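Local coordinates for chitinase (Chromobacterium violaceum, PDB 4TXG), which probably hydrolyses the glycosidic bonds of chitin, as other family 18 glycoside hydrolases do, and probably carries a chitin-binding module, at residues A[152-157]-A[590-595]; A[180-185]-A[631-636]. All coordinates share one frame; numbering follows the deposited sequence.

Contacts 1 and 2 lie about 10 Å apart between centres, on the same side of the chain's centre, and both set later helices against the chain leading into the first two strands of the TIM (beta/alpha)8 barrel of family 18. Their segments alternate along the chain: 152-157, 180-185, 590-595, 631-636. Strands 155-161 and 185-193, which 152-157 and 180-185 lead into, are parallel neighbours in the barrel sheet; helices 582-594 and 627-636 come before and after strand 599-603, which pairs with strand 155-161. The two contacts touch through Ile-156 N to Thr-184 OG1, 2.8 Å, and Arg-153 N to Phe-636 O, 2.8 Å. Contact 1 is ionic, contact 2 mostly apolar.

Contact 1: residues A[152-157]-A[590-595]; sequences SRRRII and AWIDAN
Asp-593, near the C-terminal end of helix 582-594, draws in two consecutive arginines just ahead of strand 155-161. Arg-153 comes side-on with one nitrogen to each carboxylate oxygen: NE meets Asp-593 OD1 at 2.9 Å, almost straight at 172°, and NH2 meets Asp-593 OD2 at 2.8 Å, both on the syn side. Arg-154 spends two nitrogens on a single oxygen. Arg-154 NE lies 2.9 Å from Asp-593 OD1, and its NH2 reaches the same atom at 3.0 Å, with a more bent approach of 142°. Three N-H groups thus converge on OD1, which probably keeps the aspartate ionised. A bend at chi2 (-74°) folds the Arg-154 chain over, bringing CD against Ile-592 CG2 at 3.7 Å while the guanidinium lies with CG of Arg-153 over the centre of one face. In the second shell, Arg-154 NH2 also bonds Asn-596 OD1, and Arg-153 NH1 bonds the carbonyl of Gln-638. Phe-636 of helix 627-636 packs on Arg-154, Ile-592 and Asp-593. The salt bridges tie the start of strand 155-161 to helix 582-594, which leads into strand 599-603, the parallel partner of 155-161 in the barrel.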
ATOM      1  N   SER A 152       1.629 -14.395  16.032  1.00 10.05           N
ATOM      2  CA  SER A 152       1.328 -14.494  14.612  1.00  8.69           C
ATOM      3  C   SER A 152       2.588 -14.621  13.751  1.00 10.59           C
ATOM      4  O   SER A 152       3.614 -14.014  14.040  1.00 11.22           O
ATOM      5  CB  SER A 152       0.516 -13.279  14.151  1.00  9.71           C
ATOM      6  OG  SER A 152       0.138 -13.446  12.782  1.00  8.62           O
ATOM      7  N   ARG A 153       2.492 -15.435  12.706  1.00  8.78           N
ATOM      8  CA  ARG A 153       3.525 -15.585  11.683  1.00  8.75           C
ATOM      9  C   ARG A 153       3.522 -14.430  10.674  1.00  9.56           C
ATOM     10  O   ARG A 153       4.517 -14.180   9.993  1.00  9.36           O
ATOM     11  CB  ARG A 153       3.311 -16.923  10.961  1.00  9.20           C
ATOM     12  CG  ARG A 153       4.236 -17.229   9.775  1.00  9.28           C
ATOM     13  CD  ARG A 153       4.034 -18.669   9.280  1.00 11.07           C
ATOM     14  NE  ARG A 153       2.649 -18.960   8.890  1.00 10.92           N
ATOM     15  CZ  ARG A 153       1.755 -19.573   9.660  1.00 13.89           C
ATOM     16  NH1 ARG A 153       2.086 -19.974  10.880  1.00 12.56           N
ATOM     17  NH2 ARG A 153       0.523 -19.790   9.209  1.00 10.43           N
ATOM     18  N   ARG A 154       2.386 -13.746  10.572  1.00  8.02           N
ATOM     19  CA  ARG A 154       2.195 -12.685   9.583  1.00  8.51           C
ATOM     20  C   ARG A 154       1.722 -11.405  10.237  1.00  9.54           C
ATOM     21  O   ARG A 154       0.998 -11.451  11.229  1.00  7.71           O
ATOM     22  CB  ARG A 154       1.154 -13.093   8.532  1.00  7.76           C
ATOM     23  CG  ARG A 154       1.426 -14.418   7.855  1.00  8.17           C
ATOM     24  CD  ARG A 154       2.578 -14.340   6.853  1.00  9.06           C
ATOM     25  NE  ARG A 154       2.961 -15.695   6.455  1.00  8.61           N
ATOM     26  CZ  ARG A 154       4.196 -16.066   6.148  1.00  8.76           C
ATOM     27  NH1 ARG A 154       5.185 -15.162   6.135  1.00 10.17           N
ATOM     28  NH2 ARG A 154       4.438 -17.335   5.853  1.00  9.26           N
ATOM     29  N   ARG A 155       2.082 -10.260   9.663  1.00  7.94           N
ATOM     30  CA  ARG A 155       1.464  -9.023  10.115  1.00  6.75           C
ATOM     31  C   ARG A 155      -0.028  -9.079   9.808  1.00  7.24           C
ATOM     32  O   ARG A 155      -0.440  -9.629   8.791  1.00  6.90           O
ATOM     33  CB  ARG A 155       2.092  -7.808   9.450  1.00  6.91           C
ATOM     34  CG  ARG A 155       3.571  -7.655   9.738  1.00  7.03           C
ATOM     35  CD  ARG A 155       4.069  -6.279   9.323  1.00  6.95           C
ATOM     36  NE  ARG A 155       5.521  -6.210   9.428  1.00  6.80           N
ATOM     37  CZ  ARG A 155       6.340  -6.586   8.455  1.00  8.90           C
ATOM     38  NH1 ARG A 155       5.830  -7.035   7.311  1.00  6.54           N
ATOM     39  NH2 ARG A 155       7.661  -6.505   8.624  1.00  6.68           N
ATOM     40  N   ILE A 156      -0.817  -8.528  10.722  1.00  7.44           N
ATOM     41  CA  ILE A 156      -2.251  -8.380  10.556  1.00  6.78           C
ATOM     42  C   ILE A 156      -2.532  -6.943  10.953  1.00  6.98           C
ATOM     43  O   ILE A 156      -2.562  -6.598  12.138  1.00  8.60           O
ATOM     44  CB  ILE A 156      -3.051  -9.379  11.416  1.00  9.15           C
ATOM     45  CG1 ILE A 156      -2.684 -10.813  11.033  1.00  7.40           C
ATOM     46  CG2 ILE A 156      -4.557  -9.136  11.265  1.00  8.86           C
ATOM     47  CD1 ILE A 156      -3.296 -11.871  11.962  1.00  9.45           C
ATOM     48  N   ILE A 157      -2.664  -6.098   9.941  1.00  7.62           N
ATOM     49  CA  ILE A 157      -2.676  -4.653  10.138  1.00  7.48           C
ATOM     50  C   ILE A 157      -4.053  -4.087   9.853  1.00  6.29           C
ATOM     51  O   ILE A 157      -4.525  -4.139   8.724  1.00  9.25           O
ATOM     52  CB  ILE A 157      -1.654  -3.974   9.218  1.00  8.95           C
ATOM     53  CG1 ILE A 157      -0.262  -4.572   9.441  1.00  8.67           C
ATOM     54  CG2 ILE A 157      -1.636  -2.468   9.426  1.00  9.69           C
ATOM     55  CD1 ILE A 157       0.556  -4.655   8.151  1.00 17.21           C
ATOM     56  N   ALA A 590      -4.031 -18.246   1.986  1.00  7.06           N
ATOM     57  CA  ALA A 590      -3.195 -19.355   1.540  1.00  8.95           C
ATOM     58  C   ALA A 590      -2.046 -18.830   0.689  1.00  7.11           C
ATOM     59  O   ALA A 590      -0.904 -19.282   0.816  1.00  7.50           O
ATOM     60  CB  ALA A 590      -4.016 -20.382   0.757  1.00  8.92           C
ATOM     61  N   TRP A 591      -2.367 -17.863  -0.167  1.00  6.77           N
ATOM     62  CA  TRP A 591      -1.397 -17.240  -1.063  1.00  6.56           C
ATOM     63  C   TRP A 591      -0.322 -16.471  -0.279  1.00  6.36           C
ATOM     64  O   TRP A 591       0.856 -16.503  -0.632  1.00  6.81           O
ATOM     65  CB  TRP A 591      -2.144 -16.331  -2.048  1.00  6.32           C
ATOM     66  CG  TRP A 591      -1.279 -15.515  -2.978  1.00  8.34           C
ATOM     67  CD1 TRP A 591      -0.864 -15.853  -4.229  1.00  9.22           C
ATOM     68  CD2 TRP A 591      -0.745 -14.214  -2.710  1.00  6.31           C
ATOM     69  NE1 TRP A 591      -0.098 -14.831  -4.766  1.00  7.32           N
ATOM     70  CE2 TRP A 591      -0.008 -13.820  -3.847  1.00  6.12           C
ATOM     71  CE3 TRP A 591      -0.830 -13.340  -1.620  1.00  6.50           C
ATOM     72  CZ2 TRP A 591       0.649 -12.593  -3.919  1.00  7.71           C
ATOM     73  CZ3 TRP A 591      -0.177 -12.120  -1.694  1.00  8.43           C
ATOM     74  CH2 TRP A 591       0.556 -11.762  -2.835  1.00  8.37           C
ATOM     75  N   ILE A 592      -0.741 -15.789   0.785  1.00  6.70           N
ATOM     76  CA  ILE A 592       0.175 -15.089   1.688  1.00  6.10           C
ATOM     77  C   ILE A 592       1.166 -16.067   2.304  1.00  6.73           C
ATOM     78  O   ILE A 592       2.384 -15.831   2.306  1.00  8.37           O
ATOM     79  CB  ILE A 592      -0.599 -14.356   2.835  1.00  6.00           C
ATOM     80  CG1 ILE A 592      -1.385 -13.159   2.288  1.00 11.03           C
ATOM     81  CG2 ILE A 592       0.350 -13.924   3.949  1.00  6.43           C
ATOM     82  CD1 ILE A 592      -0.512 -11.978   1.865  1.00 13.43           C
ATOM     83  N   ASP A 593       0.648 -17.170   2.838  1.00  6.74           N
ATOM     84  CA  ASP A 593       1.509 -18.116   3.528  1.00  9.03           C
ATOM     85  C   ASP A 593       2.451 -18.815   2.561  1.00 11.34           C
ATOM     86  O   ASP A 593       3.624 -18.989   2.859  1.00 11.14           O
ATOM     87  CB  ASP A 593       0.687 -19.156   4.291  1.00 10.98           C
ATOM     88  CG  ASP A 593       0.693 -18.925   5.806  1.00 13.63           C
ATOM     89  OD1 ASP A 593       1.572 -18.192   6.324  1.00 11.06           O
ATOM     90  OD2 ASP A 593      -0.195 -19.488   6.486  1.00 14.10           O
ATOM     91  N   ALA A 594       1.941 -19.195   1.395  1.00  8.89           N
ATOM     92  CA  ALA A 594       2.749 -19.931   0.427  1.00 10.67           C
ATOM     93  C   ALA A 594       3.884 -19.084  -0.154  1.00 13.32           C
ATOM     94  O   ALA A 594       4.962 -19.601  -0.447  1.00 14.92           O
ATOM     95  CB  ALA A 594       1.855 -20.479  -0.696  1.00 13.41           C
ATOM     96  N   ASN A 595       3.649 -17.782  -0.290  1.00  8.64           N
ATOM     97  CA  ASN A 595       4.676 -16.856  -0.765  1.00 10.06           C
ATOM     98  C   ASN A 595       5.494 -16.224   0.355  1.00  8.77           C
ATOM     99  O   ASN A 595       6.362 -15.388   0.094  1.00 11.63           O
ATOM    100  CB  ASN A 595       4.033 -15.747  -1.602  1.00 10.38           C
ATOM    101  CG  ASN A 595       3.690 -16.211  -3.000  1.00 13.48           C
ATOM    102  OD1 ASN A 595       4.579 -16.356  -3.835  1.00 14.65           O
ATOM    103  ND2 ASN A 595       2.399 -16.450  -3.267  1.00  9.97           N
TER

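Contact 2: residues A[180-185]-A[631-636]; sequences WSKLTH and LLYNTF
Ser-181 and Lys-182 lay their backbone across one face of the Tyr-633 ring, an example of main chain serving as a packing surface. At Ser-181 it is the carbonyl that matters: Ser-181 O stands above the ring toward its rim, 3.8 Å from Tyr-633 CZ. Ser-181 O also accepts from a water at 2.9 Å, and that water gives its second hydrogen to Tyr-633 OH at 3.0 Å, so a one-water bridge joins loop and helix where direct polar contact is lacking. The hydroxyl is further anchored by the carbonyl of Asn-150.

Lys-182 follows with the closest apolar contact. Lys-182 CA sits over the same face, 4.0 Å from the centroid of the Tyr-633 ring and 24° off the normal, a CH-pi interaction. Lys-182 CB presses on Tyr-633 CB at 3.7 Å, and Lys-182 CG comes near Tyr-633 CD2, the two side chains crossing at about a right angle. Tyr-633 is brought here by CG lying anti to its backbone N (chi1 177°), which carries the ring out from the helix to the loop. The carbonyl oxygen of Lys-182, 3.6 Å from Tyr-633 CB, is buried with no polar partner in the model.

Beyond Lys-182 the chain turns inward, and Leu-183 points away from the helix. Thr-184 OG1 and His-185 ND1 share a hydrogen bond of 2.8 Å as strand 185-193 begins. The loop has Ile-156 and Phe-602 of barrel strands 155-161 and 599-603 on Leu-183, and helix 627-636 on Lys-182. Leu-632, on the same helix, packs on Val-600 and Ile-585, and Phe-636 also reaches Val-600.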
ATOM      1  N   TRP A 180      -7.977  -6.638  19.637  1.00 10.63           N
ATOM      2  CA  TRP A 180      -6.578  -6.492  20.012  1.00 10.00           C
ATOM      3  C   TRP A 180      -5.799  -7.807  20.075  1.00 11.82           C
ATOM      4  O   TRP A 180      -4.604  -7.836  19.776  1.00 13.81           O
ATOM      5  CB  TRP A 180      -6.486  -5.788  21.365  1.00  9.26           C
ATOM      6  CG  TRP A 180      -6.813  -4.326  21.299  1.00 10.57           C
ATOM      7  CD1 TRP A 180      -8.049  -3.751  21.405  1.00 12.09           C
ATOM      8  CD2 TRP A 180      -5.883  -3.252  21.122  1.00  9.98           C
ATOM      9  NE1 TRP A 180      -7.941  -2.383  21.308  1.00 10.90           N
ATOM     10  CE2 TRP A 180      -6.626  -2.053  21.125  1.00 10.26           C
ATOM     11  CE3 TRP A 180      -4.498  -3.189  20.960  1.00 10.35           C
ATOM     12  CZ2 TRP A 180      -6.025  -0.801  20.965  1.00 11.20           C
ATOM     13  CZ3 TRP A 180      -3.902  -1.941  20.816  1.00 12.33           C
ATOM     14  CH2 TRP A 180      -4.670  -0.766  20.816  1.00 11.30           C
ATOM     15  N   SER A 181      -6.472  -8.893  20.455  1.00 10.19           N
ATOM     16  CA  SER A 181      -5.787 -10.172  20.629  1.00  9.31           C
ATOM     17  C   SER A 181      -5.544 -10.899  19.302  1.00 12.24           C
ATOM     18  O   SER A 181      -4.970 -11.985  19.289  1.00 10.63           O
ATOM     19  CB  SER A 181      -6.581 -11.093  21.566  1.00 13.52           C
ATOM     20  OG  SER A 181      -7.779 -11.521  20.950  1.00 15.47           O
ATOM     21  N   LYS A 182      -5.986 -10.302  18.196  1.00  9.56           N
ATOM     22  CA  LYS A 182      -5.902 -10.970  16.902  1.00  9.69           C
ATOM     23  C   LYS A 182      -5.179 -10.137  15.846  1.00 11.36           C
ATOM     24  O   LYS A 182      -5.149 -10.512  14.676  1.00 12.58           O
ATOM     25  CB  LYS A 182      -7.307 -11.325  16.406  1.00 12.96           C
ATOM     26  CG  LYS A 182      -8.121 -12.132  17.423  1.00 17.57           C
ATOM     27  CD  LYS A 182      -9.449 -12.592  16.849  1.00 22.58           C
ATOM     28  CE  LYS A 182     -10.292 -13.306  17.898  1.00 28.31           C
ATOM     29  NZ  LYS A 182      -9.543 -14.399  18.576  1.00 34.90           N
ATOM     30  N   LEU A 183      -4.596  -9.015  16.263  1.00 10.68           N
ATOM     31  CA  LEU A 183      -3.877  -8.110  15.359  1.00 12.35           C
ATOM     32  C   LEU A 183      -2.396  -7.976  15.713  1.00  8.68           C
ATOM     33  O   LEU A 183      -1.969  -8.350  16.809  1.00  8.21           O
ATOM     34  CB  LEU A 183      -4.503  -6.704  15.389  1.00 17.85           C
ATOM     35  CG  LEU A 183      -5.964  -6.484  15.022  1.00 19.34           C
ATOM     36  CD1 LEU A 183      -6.308  -5.029  15.166  1.00 16.20           C
ATOM     37  CD2 LEU A 183      -6.216  -6.934  13.597  1.00 24.99           C
ATOM     38  N   THR A 184      -1.608  -7.427  14.795  1.00  8.68           N
ATOM     39  CA  THR A 184      -0.224  -7.099  15.129  1.00  8.18           C
ATOM     40  C   THR A 184       0.037  -5.588  15.094  1.00  7.41           C
ATOM     41  O   THR A 184       0.889  -5.085  15.837  1.00  8.32           O
ATOM     42  CB  THR A 184       0.778  -7.802  14.186  1.00  9.20           C
ATOM     43  OG1 THR A 184       0.582  -7.352  12.838  1.00  8.55           O
ATOM     44  CG2 THR A 184       0.610  -9.324  14.257  1.00  9.88           C
ATOM     45  N   HIS A 185      -0.689  -4.881  14.226  1.00  6.42           N
ATOM     46  CA  HIS A 185      -0.540  -3.436  14.044  1.00  6.26           C
ATOM     47  C   HIS A 185      -1.898  -2.771  13.840  1.00  8.50           C
ATOM     48  O   HIS A 185      -2.786  -3.333  13.201  1.00  8.26           O
ATOM     49  CB  HIS A 185       0.334  -3.099  12.828  1.00  8.37           C
ATOM     50  CG  HIS A 185       1.728  -3.644  12.889  1.00  8.94           C
ATOM     51  ND1 HIS A 185       2.013  -4.982  12.722  1.00 10.42           N
ATOM     52  CD2 HIS A 185       2.921  -3.024  13.054  1.00  8.95           C
ATOM     53  CE1 HIS A 185       3.319  -5.168  12.812  1.00  9.64           C
ATOM     54  NE2 HIS A 185       3.893  -3.996  13.007  1.00  8.23           N
ATOM     55  N   LEU A 631     -10.443 -15.126  11.048  1.00 10.81           N
ATOM     56  CA  LEU A 631      -9.992 -16.118  10.078  1.00 11.07           C
ATOM     57  C   LEU A 631      -8.524 -15.897   9.746  1.00  8.92           C
ATOM     58  O   LEU A 631      -7.746 -16.850   9.706  1.00 10.48           O
ATOM     59  CB  LEU A 631     -10.839 -16.064   8.804  1.00 13.23           C
ATOM     60  CG  LEU A 631     -10.402 -16.963   7.640  1.00 13.04           C
ATOM     61  CD1 LEU A 631     -10.378 -18.430   8.039  1.00 14.85           C
ATOM     62  CD2 LEU A 631     -11.336 -16.742   6.440  1.00 14.76           C
ATOM     63  N   LEU A 632      -8.144 -14.643   9.508  1.00  7.63           N
ATOM     64  CA  LEU A 632      -6.739 -14.328   9.247  1.00  9.15           C
ATOM     65  C   LEU A 632      -5.850 -14.744  10.430  1.00  9.32           C
ATOM     66  O   LEU A 632      -4.820 -15.405  10.257  1.00  8.66           O
ATOM     67  CB  LEU A 632      -6.564 -12.831   8.965  1.00  9.33           C
ATOM     68  CG  LEU A 632      -7.081 -12.315   7.627  1.00  9.94           C
ATOM     69  CD1 LEU A 632      -7.052 -10.792   7.609  1.00 11.71           C
ATOM     70  CD2 LEU A 632      -6.264 -12.890   6.481  1.00 12.57           C
ATOM     71  N   TYR A 633      -6.251 -14.346  11.631  1.00  7.91           N
ATOM     72  CA  TYR A 633      -5.468 -14.655  12.819  1.00  8.62           C
ATOM     73  C   TYR A 633      -5.366 -16.157  13.085  1.00  9.35           C
ATOM     74  O   TYR A 633      -4.293 -16.667  13.421  1.00 10.57           O
ATOM     75  CB  TYR A 633      -6.045 -13.957  14.056  1.00  8.58           C
ATOM     76  CG  TYR A 633      -5.276 -14.336  15.290  1.00 11.25           C
ATOM     77  CD1 TYR A 633      -3.982 -13.870  15.486  1.00  9.54           C
ATOM     78  CD2 TYR A 633      -5.814 -15.205  16.231  1.00 11.38           C
ATOM     79  CE1 TYR A 633      -3.251 -14.243  16.592  1.00 12.57           C
ATOM     80  CE2 TYR A 633      -5.091 -15.587  17.341  1.00 12.24           C
ATOM     81  CZ  TYR A 633      -3.813 -15.099  17.520  1.00 10.26           C
ATOM     82  OH  TYR A 633      -3.085 -15.477  18.626  1.00 11.03           O
ATOM     83  N   ASN A 634      -6.481 -16.869  12.956  1.00  9.62           N
ATOM     84  CA  ASN A 634      -6.471 -18.310  13.207  1.00 10.89           C
ATOM     85  C   ASN A 634      -5.595 -19.044  12.193  1.00 10.92           C
ATOM     86  O   ASN A 634      -4.955 -20.041  12.514  1.00 14.71           O
ATOM     87  CB  ASN A 634      -7.895 -18.871  13.182  1.00 13.23           C
ATOM     88  CG  ASN A 634      -8.694 -18.480  14.416  1.00 21.32           C
ATOM     89  OD1 ASN A 634      -8.133 -18.307  15.503  1.00 20.55           O
ATOM     90  ND2 ASN A 634     -10.008 -18.336  14.255  1.00 25.64           N
ATOM     91  N   THR A 635      -5.568 -18.532  10.971  1.00  9.53           N
ATOM     92  CA  THR A 635      -4.729 -19.100   9.928  1.00 11.22           C
ATOM     93  C   THR A 635      -3.249 -18.822  10.195  1.00 10.87           C
ATOM     94  O   THR A 635      -2.414 -19.716  10.081  1.00 11.69           O
ATOM     95  CB  THR A 635      -5.121 -18.540   8.556  1.00 12.59           C
ATOM     96  OG1 THR A 635      -6.508 -18.819   8.313  1.00 12.08           O
ATOM     97  CG2 THR A 635      -4.271 -19.159   7.452  1.00 12.92           C
ATOM     98  N   PHE A 636      -2.929 -17.588  10.577  1.00  9.51           N
ATOM     99  CA  PHE A 636      -1.528 -17.169  10.682  1.00  8.19           C
ATOM    100  C   PHE A 636      -0.863 -17.415  12.051  1.00  9.38           C
ATOM    101  O   PHE A 636       0.342 -17.192  12.192  1.00 10.07           O
ATOM    102  CB  PHE A 636      -1.414 -15.679  10.330  1.00  8.04           C
ATOM    103  CG  PHE A 636      -1.785 -15.351   8.903  1.00  7.76           C
ATOM    104  CD1 PHE A 636      -1.651 -16.300   7.893  1.00  8.80           C
ATOM    105  CD2 PHE A 636      -2.238 -14.073   8.572  1.00  9.57           C
ATOM    106  CE1 PHE A 636      -1.976 -15.993   6.578  1.00  8.99           C
ATOM    107  CE2 PHE A 636      -2.572 -13.754   7.264  1.00  8.31           C
ATOM    108  CZ  PHE A 636      -2.439 -14.719   6.255  1.00  7.60           C
TER
HETATM  109  O   HOH W   1      -4.848 -14.429  20.789  1.00 16.94           O